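PDB 4O6R: aldehyde dehydrogenase from Burkholderia cenocepacia, which probably oxidises aldehydes to carboxylic acids with NAD(P)+ as the electron acceptor. Local coordinates for residues V199-P202 against A203-N207; V377-H381 against A382-V386. All coordinates share one frame; numbering follows the deposited sequence.

Contact 1: residues V199-P202 against A203-N207; sequences VGFP and AGVVN
P202 and V205 close a type II beta turn, and the backbone bond that defines it runs from V205 N to P202 O at 3.2 Å, with an N-H...O angle of 161°. A water molecule makes a second link: it can donate to P202 O at 2.7 Å and accepts from V206 N at 3.0 Å, so the proline carbonyl is held by the turn and probably also tied to the first residue of strand 206-208. Further along the chain, the N207 side chain reaches back to G204 O, its ND2 giving a hydrogen bond at 2.9 Å from above the carbonyl plane.

The apolar contacts divide between the two methyls of V205. V205 CG2 meets the proline ring, 3.8 Å from P202 CB, because chi1 of 172° sends CG1 away from the backbone N and leaves CG2 beside it. CG1 reaches the phenyl group of F201 instead, approaching the edge of the ring near its plane, 4.3 Å from CD2.

Two glycines set the path of the backbone. G200 takes a positive phi of 116° in a Schellman motif that ends helix 187-199, and G204 fills the third position of the turn, also with positive phi.

The whole stretch is the loop that carries the chain from helix 187-199 into strand 206-208, which pairs in parallel with strand 176-180. W64 of helix 47-66 touches both P202 and V205, L171 of helix 159-172 packs on F201 and V205, and helix 69-85 adds L75 and L76 against F201. N207 is secured further by hydrogen bonds to D16 N and V177 O.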
# COMPACT_ATOMS: atom_id res chain seq x y z
N VAL A 199 30.05 8.32 -11.44
CA VAL A 199 29.35 8.70 -10.21
C VAL A 199 29.55 7.68 -9.07
O VAL A 199 29.16 7.98 -7.95
CB VAL A 199 27.84 9.02 -10.41
CG1 VAL A 199 27.68 10.14 -11.42
CG2 VAL A 199 27.04 7.80 -10.83
N GLY A 200 30.13 6.52 -9.35
CA GLY A 200 30.53 5.57 -8.32
C GLY A 200 29.81 4.23 -8.33
O GLY A 200 29.90 3.49 -7.36
N PHE A 201 29.12 3.87 -9.40
CA PHE A 201 28.53 2.51 -9.43
C PHE A 201 29.65 1.47 -9.35
O PHE A 201 30.65 1.56 -10.10
CB PHE A 201 27.69 2.28 -10.67
CG PHE A 201 26.31 2.85 -10.57
CD1 PHE A 201 26.09 4.20 -10.78
CD2 PHE A 201 25.22 2.05 -10.29
CE1 PHE A 201 24.82 4.74 -10.72
CE2 PHE A 201 23.93 2.59 -10.20
CZ PHE A 201 23.73 3.94 -10.42
N PRO A 202 29.54 0.51 -8.42
CA PRO A 202 30.60 -0.49 -8.31
C PRO A 202 30.78 -1.36 -9.57
O PRO A 202 29.84 -1.57 -10.34
CB PRO A 202 30.19 -1.35 -7.11
CG PRO A 202 29.30 -0.47 -6.31
CD PRO A 202 28.61 0.46 -7.27
N ALA A 203 32.00 -1.79 -9.79
CA ALA A 203 32.30 -2.67 -10.89
C ALA A 203 31.42 -3.91 -10.83
O ALA A 203 31.28 -4.56 -9.79
CB ALA A 203 33.77 -3.08 -10.84
N GLY A 204 30.84 -4.23 -11.97
CA GLY A 204 30.03 -5.42 -12.14
C GLY A 204 28.56 -5.19 -11.95
O GLY A 204 27.75 -6.05 -12.30
N VAL A 205 28.20 -4.06 -11.38
CA VAL A 205 26.79 -3.80 -11.07
C VAL A 205 25.99 -3.58 -12.37
O VAL A 205 24.86 -4.04 -12.47
CB VAL A 205 26.64 -2.62 -10.09
CG1 VAL A 205 25.18 -2.19 -9.90
CG2 VAL A 205 27.19 -3.03 -8.76
N VAL A 206 26.61 -2.92 -13.35
CA VAL A 206 25.98 -2.68 -14.66
C VAL A 206 26.98 -3.10 -15.73
O VAL A 206 28.12 -2.59 -15.75
CB VAL A 206 25.61 -1.20 -14.88
CG1 VAL A 206 25.06 -0.96 -16.28
CG2 VAL A 206 24.60 -0.78 -13.84
N ASN A 207 26.55 -4.00 -16.60
CA ASN A 207 27.36 -4.46 -17.70
C ASN A 207 26.60 -4.29 -19.02
O ASN A 207 25.44 -4.71 -19.13
CB ASN A 207 27.77 -5.90 -17.50
CG ASN A 207 28.31 -6.14 -16.12
OD1 ASN A 207 29.51 -6.04 -15.90
ND2 ASN A 207 27.44 -6.42 -15.16
O HOH W 1 28.98 -1.13 -12.86

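Contact 2: residues V377-H381 against A382-V386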
# COMPACT_ATOMS: atom_id res chain seq x y z
N VAL A 377 -2.93 7.48 -44.65
CA VAL A 377 -3.66 6.60 -45.55
C VAL A 377 -5.04 6.36 -44.99
O VAL A 377 -5.16 5.90 -43.85
CB VAL A 377 -3.00 5.22 -45.70
CG1 VAL A 377 -3.85 4.30 -46.53
CG2 VAL A 377 -1.62 5.35 -46.30
N GLU A 378 -6.07 6.64 -45.77
CA GLU A 378 -7.41 6.28 -45.38
C GLU A 378 -7.69 4.86 -45.85
O GLU A 378 -7.65 4.59 -47.05
CB GLU A 378 -8.42 7.28 -45.89
CG GLU A 378 -9.81 7.01 -45.33
CD GLU A 378 -10.65 8.27 -45.07
OE1 GLU A 378 -10.34 9.40 -45.52
OE2 GLU A 378 -11.66 8.09 -44.40
N ALA A 379 -7.96 3.95 -44.90
CA ALA A 379 -8.13 2.52 -45.24
C ALA A 379 -9.55 2.19 -45.65
O ALA A 379 -10.50 2.79 -45.16
CB ALA A 379 -7.74 1.63 -44.09
N LYS A 380 -9.68 1.22 -46.55
CA LYS A 380 -10.99 0.77 -47.00
C LYS A 380 -11.71 0.02 -45.88
O LYS A 380 -12.90 0.20 -45.73
CB LYS A 380 -10.84 -0.07 -48.27
CG LYS A 380 -12.11 -0.44 -48.99
CD LYS A 380 -11.78 -1.34 -50.19
CE LYS A 380 -13.04 -1.90 -50.84
NZ LYS A 380 -12.71 -3.03 -51.75
N HIS A 381 -10.98 -0.76 -45.07
CA HIS A 381 -11.55 -1.53 -43.94
C HIS A 381 -10.58 -1.61 -42.73
O HIS A 381 -9.33 -1.60 -42.92
CB HIS A 381 -11.85 -3.00 -44.36
CG HIS A 381 -12.65 -3.15 -45.63
ND1 HIS A 381 -13.99 -2.84 -45.72
CD2 HIS A 381 -12.31 -3.66 -46.83
CE1 HIS A 381 -14.43 -3.11 -46.93
NE2 HIS A 381 -13.42 -3.61 -47.63
N ALA A 382 -11.14 -1.74 -41.52
CA ALA A 382 -10.34 -1.95 -40.29
C ALA A 382 -9.51 -3.26 -40.27
O ALA A 382 -8.62 -3.42 -39.43
CB ALA A 382 -11.24 -1.96 -39.08
N THR A 383 -9.86 -4.18 -41.16
CA THR A 383 -9.15 -5.43 -41.31
C THR A 383 -8.03 -5.36 -42.35
O THR A 383 -7.31 -6.34 -42.55
CB THR A 383 -10.12 -6.53 -41.76
OG1 THR A 383 -10.80 -6.08 -42.94
CG2 THR A 383 -11.12 -6.81 -40.67
N ASP A 384 -7.89 -4.23 -43.04
CA ASP A 384 -6.80 -4.11 -43.99
C ASP A 384 -5.44 -4.26 -43.29
O ASP A 384 -5.31 -3.94 -42.09
CB ASP A 384 -6.87 -2.78 -44.74
CG ASP A 384 -8.07 -2.71 -45.69
OD1 ASP A 384 -8.62 -3.78 -46.09
OD2 ASP A 384 -8.46 -1.58 -46.04
N ARG A 385 -4.45 -4.71 -44.04
CA ARG A 385 -3.11 -4.91 -43.50
C ARG A 385 -2.56 -3.70 -42.75
O ARG A 385 -2.04 -3.85 -41.64
CB ARG A 385 -2.13 -5.38 -44.58
CG ARG A 385 -2.42 -6.79 -45.13
CD ARG A 385 -1.30 -7.37 -45.99
NE ARG A 385 -0.06 -7.46 -45.23
CZ ARG A 385 1.18 -7.53 -45.74
NH1 ARG A 385 1.40 -7.50 -47.05
NH2 ARG A 385 2.21 -7.60 -44.90
N VAL A 386 -2.67 -2.50 -43.32
CA VAL A 386 -2.06 -1.34 -42.68
C VAL A 386 -2.85 -0.85 -41.48
O VAL A 386 -2.38 0.01 -40.74
CB VAL A 386 -1.73 -0.15 -43.63
CG1 VAL A 386 -0.71 -0.57 -44.68
CG2 VAL A 386 -2.97 0.47 -44.23
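D384 turns its carboxylate back onto H381, and OD2 accepts a hydrogen bond from H381 N at 2.8 Å. The donor stands well above the carboxylate plane, 56° out of it. The conformation behind this is simple: chi1 of -68° sets CG anti to the carbonyl carbon and beside the backbone N of D384, which brings the carboxylate back beside H381, at the start of the turn. In the reverse direction, D384 N bonds to H381 O at 3.0 Å, so main chain and side chain of one residue both engage H381.

The other carboxylate oxygen, OD1, lies at the edge of the imidazole, 3.8 Å from H381 CD2, with the ring and carboxylate planes 68° apart. K380 CG rests over one face of the same ring, 3.7 Å above its plane, while the rest of the lysine runs on extended and away from the turn. T383 contributes its hydroxyl: OG1 sits between the backbone N and the carbonyl carbon and touches H381 CB at 3.6 Å. A379 CB packs lightly against D384 OD2.

H381 to D384 form a type I beta turn, here with the aspartate at its last position bonding back to the backbone. It lies in the connection from strand 375-378 to the short, weakly bonded helix that begins about 385, in a beta-alpha-beta unit completed by strand 395-401.

Contact 1 and contact 2 lie on opposite sides of the chain's centre, about 49 Å between centres, and share no helix or strand. Each is a tight turn joining a helix and a strand, but the order is reversed: 199-207 leads from helix to strand, 377-386 from strand to helix. Their strands belong to different sheets. Contact 1 is largely buried, and its hydrophobic side chains pack against three neighbouring helices, with a water and an asparagine serving backbone polar groups. Contact 2 is at the surface, where one carboxylate gathers the backbone and imidazole of a histidine. Both lie away from the AMP site.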